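Local coordinates for protein TRAP dicarboxylate transporter-DctP subunit (Desulfovibrio salexigens, PDB 4N6D) that probably captures a small organic acid in the periplasm and hands it to the membrane partner of a TRAP transporter, at residues Ala120-Trp125 / Val141-Ala146; Phe108-Leu112 / Thr230-Pro234; Asp89-Leu95 / Pro234-Asn240. The contacts are given in a common frame with arbitrary orientation. Numbering follows the deposited sequence.

Contact 1: Ala120-Trp125 / Val141-Ala146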
loop_
_atom_site.group_PDB
_atom_site.type_symbol
_atom_site.label_atom_id
_atom_site.label_comp_id
_atom_site.label_asym_id
_atom_site.label_seq_id
_atom_site.Cartn_x
_atom_site.Cartn_y
_atom_site.Cartn_z
ATOM N N ALA A 120 7.562 -0.518 -4.748
ATOM C CA ALA A 120 6.210 -0.890 -5.093
ATOM C C ALA A 120 5.469 0.311 -5.657
ATOM O O ALA A 120 4.677 0.159 -6.579
ATOM C CB ALA A 120 5.487 -1.443 -3.877
ATOM N N SER A 121 5.708 1.495 -5.097
ATOM C CA SER A 121 4.971 2.688 -5.554
ATOM C C SER A 121 5.354 3.020 -6.994
ATOM O O SER A 121 4.491 3.295 -7.844
ATOM C CB SER A 121 5.263 3.899 -4.661
ATOM O OG SER A 121 4.717 3.725 -3.364
ATOM N N LEU A 122 6.651 3.003 -7.266
ATOM C CA LEU A 122 7.114 3.350 -8.596
ATOM C C LEU A 122 6.726 2.270 -9.602
ATOM O O LEU A 122 6.364 2.602 -10.735
ATOM C CB LEU A 122 8.620 3.591 -8.615
ATOM C CG LEU A 122 9.027 4.953 -8.056
ATOM C CD1 LEU A 122 10.490 4.988 -7.787
ATOM C CD2 LEU A 122 8.571 6.040 -9.045
ATOM N N ALA A 123 6.794 0.995 -9.199
ATOM C CA ALA A 123 6.378 -0.074 -10.108
ATOM C C ALA A 123 4.892 0.040 -10.429
ATOM O O ALA A 123 4.481 -0.141 -11.575
ATOM C CB ALA A 123 6.702 -1.463 -9.546
ATOM N N LEU A 124 4.079 0.358 -9.422
ATOM C CA LEU A 124 2.639 0.524 -9.633
ATOM C C LEU A 124 2.328 1.644 -10.633
ATOM O O LEU A 124 1.499 1.465 -11.551
ATOM C CB LEU A 124 1.946 0.777 -8.293
ATOM C CG LEU A 124 0.444 1.067 -8.288
ATOM C CD1 LEU A 124 -0.402 -0.073 -8.831
ATOM C CD2 LEU A 124 0.092 1.409 -6.882
ATOM N N TRP A 125 2.976 2.786 -10.452
ATOM C CA TRP A 125 2.777 3.930 -11.352
ATOM C C TRP A 125 3.200 3.558 -12.776
ATOM O O TRP A 125 2.492 3.866 -13.751
ATOM C CB TRP A 125 3.570 5.146 -10.850
ATOM C CG TRP A 125 3.471 6.280 -11.793
ATOM C CD1 TRP A 125 4.445 6.723 -12.645
ATOM C CD2 TRP A 125 2.318 7.083 -12.047
ATOM N NE1 TRP A 125 3.969 7.764 -13.406
ATOM C CE2 TRP A 125 2.671 8.017 -13.045
ATOM C CE3 TRP A 125 1.022 7.112 -11.519
ATOM C CZ2 TRP A 125 1.772 8.960 -13.534
ATOM C CZ3 TRP A 125 0.133 8.068 -11.995
ATOM C CH2 TRP A 125 0.512 8.977 -12.984
ATOM N N VAL A 141 -6.137 9.872 -13.377
ATOM C CA VAL A 141 -5.328 9.304 -12.317
ATOM C C VAL A 141 -4.155 10.245 -12.050
ATOM O O VAL A 141 -3.270 10.389 -12.906
ATOM C CB VAL A 141 -4.842 7.893 -12.670
ATOM C CG1 VAL A 141 -3.941 7.359 -11.579
ATOM C CG2 VAL A 141 -6.043 6.956 -12.882
ATOM N N LEU A 142 -4.173 10.916 -10.901
ATOM C CA LEU A 142 -3.180 11.948 -10.599
ATOM C C LEU A 142 -1.867 11.345 -10.122
ATOM O O LEU A 142 -0.802 11.895 -10.405
ATOM C CB LEU A 142 -3.692 12.914 -9.528
ATOM C CG LEU A 142 -4.847 13.779 -10.023
ATOM C CD1 LEU A 142 -5.367 14.590 -8.858
ATOM C CD2 LEU A 142 -4.366 14.675 -11.123
ATOM N N THR A 143 -1.951 10.285 -9.326
ATOM C CA THR A 143 -0.759 9.538 -8.895
ATOM C C THR A 143 -1.222 8.197 -8.331
ATOM O O THR A 143 -2.421 7.952 -8.185
ATOM C CB THR A 143 0.136 10.300 -7.865
ATOM O OG1 THR A 143 1.407 9.637 -7.763
ATOM C CG2 THR A 143 -0.513 10.355 -6.506
ATOM N N MET A 144 -0.270 7.316 -8.067
ATOM C CA MET A 144 -0.546 6.064 -7.375
ATOM C C MET A 144 0.618 5.805 -6.457
ATOM O O MET A 144 1.713 6.331 -6.659
ATOM C CB MET A 144 -0.695 4.902 -8.340
ATOM C CG MET A 144 -1.841 5.116 -9.324
ATOM S SD MET A 144 -1.969 3.743 -10.447
ATOM C CE MET A 144 -2.964 2.640 -9.454
ATOM N N PHE A 145 0.378 4.997 -5.431
ATOM C CA PHE A 145 1.443 4.600 -4.522
ATOM C C PHE A 145 1.010 3.387 -3.717
ATOM O O PHE A 145 -0.121 2.954 -3.809
ATOM C CB PHE A 145 1.838 5.750 -3.596
ATOM C CG PHE A 145 0.684 6.378 -2.890
ATOM C CD1 PHE A 145 0.142 5.796 -1.766
ATOM C CD2 PHE A 145 0.152 7.571 -3.344
ATOM C CE1 PHE A 145 -0.948 6.384 -1.113
ATOM C CE2 PHE A 145 -0.931 8.167 -2.691
ATOM C CZ PHE A 145 -1.481 7.569 -1.590
ATOM N N ALA A 146 1.933 2.840 -2.952
ATOM C CA ALA A 146 1.681 1.628 -2.182
ATOM C C ALA A 146 2.192 1.786 -0.771
ATOM O O ALA A 146 3.144 2.527 -0.509
ATOM C CB ALA A 146 2.361 0.425 -2.819
#
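The helix around 120-125 runs at 140° to strand 141-146, their axes only 6.2 Å apart at closest, so the fit depends on small residues at one end and long ones at the other. At the near end, two alanines let the backbones draw together: A120 CB meets A146 CB at 3.8 Å. Beside them S121 OG accepts a hydrogen bond from A146 N (3.0 Å) while also bonding to S117 O of its own helix, so a short side chain brings a hydroxyl within reach of the strand NH. This packs helix 117-131 against the edge strand of the main sheet, within the β-α-β crossover that joins strands 90-94 and 139-146. Farther along, M144 is the bump that fills the hollow between L124 and W125: M144 CE touches L124 CD1 at 3.8 Å, and M144 CG lies 4.1 Å from W125 CE3. The broad indole lies along the strand from V141 to M144, with W125 CZ3 3.5 Å from T143 CA and 4.2 Å from V141 CG1.

Contact 2: Phe108-Leu112 / Thr230-Pro234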
loop_
_atom_site.group_PDB
_atom_site.type_symbol
_atom_site.label_atom_id
_atom_site.label_comp_id
_atom_site.label_asym_id
_atom_site.label_seq_id
_atom_site.Cartn_x
_atom_site.Cartn_y
_atom_site.Cartn_z
ATOM N N PHE A 108 -1.221 -5.632 -7.645
ATOM C CA PHE A 108 -0.298 -5.158 -6.608
ATOM C C PHE A 108 -0.732 -5.474 -5.182
ATOM O O PHE A 108 -0.017 -5.125 -4.232
ATOM C CB PHE A 108 0.012 -3.668 -6.744
ATOM C CG PHE A 108 1.181 -3.404 -7.621
ATOM C CD1 PHE A 108 2.450 -3.376 -7.084
ATOM C CD2 PHE A 108 1.028 -3.265 -8.985
ATOM C CE1 PHE A 108 3.554 -3.171 -7.881
ATOM C CE2 PHE A 108 2.165 -3.052 -9.794
ATOM C CZ PHE A 108 3.412 -3.034 -9.219
ATOM N N GLU A 109 -1.871 -6.142 -5.018
ATOM C CA GLU A 109 -2.289 -6.672 -3.704
ATOM C C GLU A 109 -1.657 -8.036 -3.378
ATOM O O GLU A 109 -1.671 -8.463 -2.250
ATOM C CB GLU A 109 -3.809 -6.809 -3.659
ATOM C CG GLU A 109 -4.526 -5.503 -3.902
ATOM C CD GLU A 109 -5.963 -5.681 -4.363
ATOM O OE1 GLU A 109 -6.522 -6.779 -4.191
ATOM O OE2 GLU A 109 -6.525 -4.710 -4.906
ATOM N N LEU A 110 -1.098 -8.692 -4.383
ATOM C CA LEU A 110 -0.639 -10.057 -4.260
ATOM C C LEU A 110 0.766 -10.096 -3.661
ATOM O O LEU A 110 1.500 -9.120 -3.718
ATOM C CB LEU A 110 -0.562 -10.704 -5.655
ATOM C CG LEU A 110 -1.897 -10.809 -6.367
ATOM C CD1 LEU A 110 -1.694 -11.246 -7.826
ATOM C CD2 LEU A 110 -2.823 -11.755 -5.622
ATOM N N PRO A 111 1.149 -11.249 -3.127
ATOM C CA PRO A 111 2.533 -11.443 -2.671
ATOM C C PRO A 111 3.469 -11.596 -3.859
ATOM O O PRO A 111 3.570 -12.690 -4.424
ATOM C CB PRO A 111 2.455 -12.721 -1.844
ATOM C CG PRO A 111 1.246 -13.450 -2.381
ATOM C CD PRO A 111 0.277 -12.390 -2.803
ATOM N N LEU A 112 4.154 -10.516 -4.217
ATOM C CA LEU A 112 4.937 -10.469 -5.436
ATOM C C LEU A 112 6.386 -10.131 -5.167
ATOM O O LEU A 112 7.137 -9.884 -6.097
ATOM C CB LEU A 112 4.339 -9.483 -6.433
ATOM C CG LEU A 112 2.949 -9.873 -6.965
ATOM C CD1 LEU A 112 2.502 -8.908 -8.015
ATOM C CD2 LEU A 112 2.924 -11.287 -7.533
ATOM N N THR A 230 5.496 -9.525 2.749
ATOM C CA THR A 230 4.468 -10.370 2.152
ATOM C C THR A 230 3.753 -9.731 0.961
ATOM O O THR A 230 3.708 -10.300 -0.123
ATOM C CB THR A 230 3.492 -10.844 3.226
ATOM O OG1 THR A 230 4.208 -11.683 4.133
ATOM C CG2 THR A 230 2.370 -11.639 2.608
ATOM N N ALA A 231 3.208 -8.545 1.155
ATOM C CA ALA A 231 2.433 -7.887 0.116
ATOM C C ALA A 231 2.327 -6.435 0.538
ATOM O O ALA A 231 2.522 -6.123 1.711
ATOM C CB ALA A 231 1.022 -8.494 0.011
ATOM N N VAL A 232 1.923 -5.582 -0.403
ATOM C CA VAL A 232 1.605 -4.188 -0.116
ATOM C C VAL A 232 0.138 -3.903 -0.468
ATOM O O VAL A 232 -0.544 -4.727 -1.083
ATOM C CB VAL A 232 2.501 -3.206 -0.935
ATOM C CG1 VAL A 232 3.998 -3.411 -0.656
ATOM C CG2 VAL A 232 2.227 -3.353 -2.423
ATOM N N TYR A 233 -0.344 -2.744 -0.046
ATOM C CA TYR A 233 -1.645 -2.230 -0.437
ATOM C C TYR A 233 -1.463 -1.085 -1.419
ATOM O O TYR A 233 -0.818 -0.094 -1.083
ATOM C CB TYR A 233 -2.412 -1.696 0.778
ATOM C CG TYR A 233 -2.719 -2.764 1.782
ATOM C CD1 TYR A 233 -3.815 -3.598 1.620
ATOM C CD2 TYR A 233 -1.903 -2.952 2.874
ATOM C CE1 TYR A 233 -4.083 -4.604 2.531
ATOM C CE2 TYR A 233 -2.163 -3.951 3.791
ATOM C CZ TYR A 233 -3.254 -4.766 3.616
ATOM O OH TYR A 233 -3.518 -5.762 4.534
ATOM N N PRO A 234 -2.024 -1.220 -2.624
ATOM C CA PRO A 234 -1.944 -0.149 -3.615
ATOM C C PRO A 234 -3.084 0.879 -3.492
ATOM O O PRO A 234 -4.227 0.547 -3.140
ATOM C CB PRO A 234 -2.072 -0.895 -4.937
ATOM C CG PRO A 234 -2.975 -2.056 -4.612
ATOM C CD PRO A 234 -2.656 -2.430 -3.186
HETATM O O HOH W 1 1.871 -6.643 -3.052
HETATM O O HOH W 2 -2.255 -6.759 -0.147
#
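F108, P234 and E109 give up the most surface here, in a meeting of two irregular segments that share no direct hydrogen bond. F108 CB meets P234 CB at 3.9 Å; the apolar proline ring offers CB to F108 and CD to E109, and has no NH to satisfy. The phenyl ring of F108 leads away from 230-234 and packs on A123 and L124 of helix 117-131. E109 turns its CA-to-CB bond away, yet its aliphatic part still covers the proline, with E109 CG 3.7 Å from P234 CD, leaving the carboxylate beyond the apolar contact. The carbonyls F108 O and V232 O, both acceptors, stand only 3.2 Å apart, and water relieves the mismatch: one molecule accepts from V232 N and donates to F108 O and L110 O, while another donates to E109 O and V232 O. Farther along, P111 lacks an NH to offer, and its CA makes a CA-H...O contact with T230 O (3.0 Å). The segment 230-234 carries the chain from the four-stranded sheet into strand 234-240, consistent with a connection between the two lobes of a binding protein. L110 and P111 lie against helix 294-317, and T230 touches helix 173-181.

Contact 3: Asp89-Leu95 / Pro234-Asn240. With EDO (1,2-ethanediol), chain E.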
loop_
_atom_site.group_PDB
_atom_site.type_symbol
_atom_site.label_atom_id
_atom_site.label_comp_id
_atom_site.label_asym_id
_atom_site.label_seq_id
_atom_site.Cartn_x
_atom_site.Cartn_y
_atom_site.Cartn_z
ATOM N N ASP A 89 -13.413 16.979 -5.848
ATOM C CA ASP A 89 -12.660 16.986 -7.094
ATOM C C ASP A 89 -11.671 15.833 -7.178
ATOM O O ASP A 89 -11.429 15.296 -8.257
ATOM C CB ASP A 89 -11.922 18.314 -7.299
ATOM C CG ASP A 89 -12.890 19.503 -7.385
ATOM O OD1 ASP A 89 -13.632 19.594 -8.393
ATOM O OD2 ASP A 89 -12.913 20.324 -6.438
ATOM N N ILE A 90 -11.116 15.464 -6.034
ATOM C CA ILE A 90 -10.039 14.490 -5.945
ATOM C C ILE A 90 -10.287 13.606 -4.758
ATOM O O ILE A 90 -10.860 14.041 -3.754
ATOM C CB ILE A 90 -8.668 15.205 -5.741
ATOM C CG1 ILE A 90 -8.377 16.152 -6.897
ATOM C CG2 ILE A 90 -7.538 14.175 -5.556
ATOM C CD1 ILE A 90 -7.184 17.090 -6.594
ATOM N N GLY A 91 -9.903 12.347 -4.869
ATOM C CA GLY A 91 -10.046 11.415 -3.763
ATOM C C GLY A 91 -8.987 10.328 -3.789
ATOM O O GLY A 91 -8.353 10.089 -4.822
ATOM N N CYS A 92 -8.811 9.692 -2.632
ATOM C CA CYS A 92 -7.836 8.611 -2.408
ATOM C C CYS A 92 -8.537 7.271 -2.261
ATOM O O CYS A 92 -9.408 7.086 -1.384
ATOM C CB CYS A 92 -7.045 8.896 -1.147
ATOM S SG CYS A 92 -5.762 7.638 -0.804
ATOM N N VAL A 93 -8.148 6.333 -3.117
ATOM C CA VAL A 93 -8.753 5.013 -3.139
ATOM C C VAL A 93 -7.751 3.931 -2.750
ATOM O O VAL A 93 -6.677 3.841 -3.327
ATOM C CB VAL A 93 -9.326 4.699 -4.519
ATOM C CG1 VAL A 93 -9.921 3.291 -4.552
ATOM C CG2 VAL A 93 -10.377 5.749 -4.925
ATOM N N SER A 94 -8.123 3.100 -1.780
ATOM C CA SER A 94 -7.382 1.884 -1.459
ATOM C C SER A 94 -7.965 0.771 -2.314
ATOM O O SER A 94 -9.081 0.334 -2.087
ATOM C CB SER A 94 -7.531 1.545 0.024
ATOM O OG SER A 94 -6.848 0.337 0.341
ATOM N N LEU A 95 -7.223 0.313 -3.316
ATOM C CA LEU A 95 -7.822 -0.574 -4.309
ATOM C C LEU A 95 -8.359 -1.877 -3.716
ATOM O O LEU A 95 -9.357 -2.403 -4.193
ATOM C CB LEU A 95 -6.840 -0.897 -5.439
ATOM C CG LEU A 95 -6.109 0.279 -6.087
ATOM C CD1 LEU A 95 -5.268 -0.246 -7.274
ATOM C CD2 LEU A 95 -7.064 1.371 -6.575
ATOM N N PRO A 234 -2.024 -1.220 -2.624
ATOM C CA PRO A 234 -1.944 -0.149 -3.615
ATOM C C PRO A 234 -3.084 0.879 -3.492
ATOM O O PRO A 234 -4.227 0.547 -3.140
ATOM C CB PRO A 234 -2.072 -0.895 -4.937
ATOM C CG PRO A 234 -2.975 -2.056 -4.612
ATOM C CD PRO A 234 -2.656 -2.430 -3.186
ATOM N N PHE A 235 -2.742 2.119 -3.830
ATOM C CA PHE A 235 -3.672 3.247 -3.760
ATOM C C PHE A 235 -3.630 4.016 -5.067
ATOM O O PHE A 235 -2.592 4.060 -5.730
ATOM C CB PHE A 235 -3.232 4.231 -2.667
ATOM C CG PHE A 235 -3.326 3.695 -1.263
ATOM C CD1 PHE A 235 -2.356 2.837 -0.754
ATOM C CD2 PHE A 235 -4.363 4.070 -0.443
ATOM C CE1 PHE A 235 -2.442 2.355 0.520
ATOM C CE2 PHE A 235 -4.451 3.594 0.854
ATOM C CZ PHE A 235 -3.484 2.728 1.330
ATOM N N ALA A 236 -4.752 4.643 -5.408
ATOM C CA ALA A 236 -4.809 5.584 -6.511
ATOM C C ALA A 236 -5.380 6.907 -6.043
ATOM O O ALA A 236 -6.309 6.938 -5.230
ATOM C CB ALA A 236 -5.668 5.027 -7.652
ATOM N N ILE A 237 -4.807 7.992 -6.542
ATOM C CA ILE A 237 -5.401 9.321 -6.379
ATOM C C ILE A 237 -6.126 9.666 -7.673
ATOM O O ILE A 237 -5.523 9.732 -8.755
ATOM C CB ILE A 237 -4.350 10.379 -6.047
ATOM C CG1 ILE A 237 -3.535 9.978 -4.795
ATOM C CG2 ILE A 237 -5.024 11.747 -5.888
ATOM C CD1 ILE A 237 -4.388 9.670 -3.552
ATOM N N ILE A 238 -7.441 9.828 -7.565
ATOM C CA ILE A 238 -8.295 10.029 -8.736
ATOM C C ILE A 238 -8.904 11.420 -8.728
ATOM O O ILE A 238 -9.186 11.971 -7.664
ATOM C CB ILE A 238 -9.439 8.954 -8.818
ATOM C CG1 ILE A 238 -10.259 8.881 -7.522
ATOM C CG2 ILE A 238 -8.859 7.575 -9.165
ATOM C CD1 ILE A 238 -11.589 8.097 -7.656
ATOM N N MET A 239 -9.115 11.963 -9.928
ATOM C CA MET A 239 -9.723 13.271 -10.075
ATOM C C MET A 239 -10.933 13.184 -11.003
ATOM O O MET A 239 -10.916 12.471 -12.012
ATOM C CB MET A 239 -8.686 14.248 -10.630
ATOM C CG MET A 239 -9.236 15.645 -10.850
ATOM S SD MET A 239 -7.945 16.834 -11.246
ATOM C CE MET A 239 -8.782 18.362 -10.892
ATOM N N ASN A 240 -11.975 13.920 -10.642
ATOM C CA ASN A 240 -13.197 14.001 -11.438
ATOM C C ASN A 240 -12.864 14.520 -12.835
ATOM O O ASN A 240 -12.078 15.462 -12.976
ATOM C CB ASN A 240 -14.171 14.949 -10.743
ATOM C CG ASN A 240 -15.375 15.244 -11.581
ATOM O OD1 ASN A 240 -15.365 16.185 -12.368
ATOM N ND2 ASN A 240 -16.438 14.457 -11.406
HETATM C C1 EDO E . -11.500 3.676 0.041
HETATM O O1 EDO E . -10.808 2.844 -0.889
HETATM C C2 EDO E . -11.961 4.866 -0.774
HETATM O O2 EDO E . -12.568 4.337 -1.966
HETATM O O HOH W 3 -5.263 -1.327 -1.356
#
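Strands 90-94 and 234-240 run antiparallel, their axes 4.7 Å apart at closest and at 151°. The hydrogen-bonded pairs are G91 with I238 and V93 with A236, each joined by two NH...O bonds of 2.9 Å between the backbone N and O atoms; N240 N to D89 O (2.8 Å) and L95 N to P234 O (3.0 Å) extend the pattern at either end. A water bridges S94 OG and P234 O, and a 1,2-ethanediol, probably from the crystallisation liquor, accepts from S94 N through its O1 (2.8 Å). On the face of I90, C92, S94, F235, I237 and M239, mostly apolar side chains interlock, facing helix 43-58: I90 CG2 meets I237 CG2 at 3.5 Å, C92 CB meets I237 CD1 at 3.7 Å, and C92 SG makes an oblique sulfur-aromatic contact, 5.1 Å from the F235 ring centroid. On the opposite face G91 adds no side chain beside I238, whose CD1 reaches diagonally to V93 CG2 (3.8 Å). N240 caps the following helix through OD1 to S243 N, while its ND2 bonds to V83 O; D89 OD1 bonds to S243 OG. Antiparallel insertion of strand 234-240 between strands 90-94 and 139-146 gives, with this sheet's strands numbered along the chain, the order 2-1-3-5-4, the hallmark of a type II periplasmic binding protein lobe.

In the fold
Contacts 1 and 3 both belong to the buried five-stranded sheet and meet across it: strand 234-240 pairs with 90-94 on one side and with 139-146 on the other, where F235 N lies 2.8 Å from F145 O. Contact 3 is mainly backbone pairing inside the sheet, whereas contact 1 relies on side chains laid by a helix on its edge strand, with one serine hydroxyl for polarity. Contact 2 is less buried and uses water in place of direct hydrogen bonds, since neither segment runs as a strand that could pair its backbone with the other. It shares P234 with contact 3, and it joins contact 1 through F108 CZ, 3.5 Å from L124 N. Along the chain, contact 1 nests within contact 2, and contact 2 within contact 3.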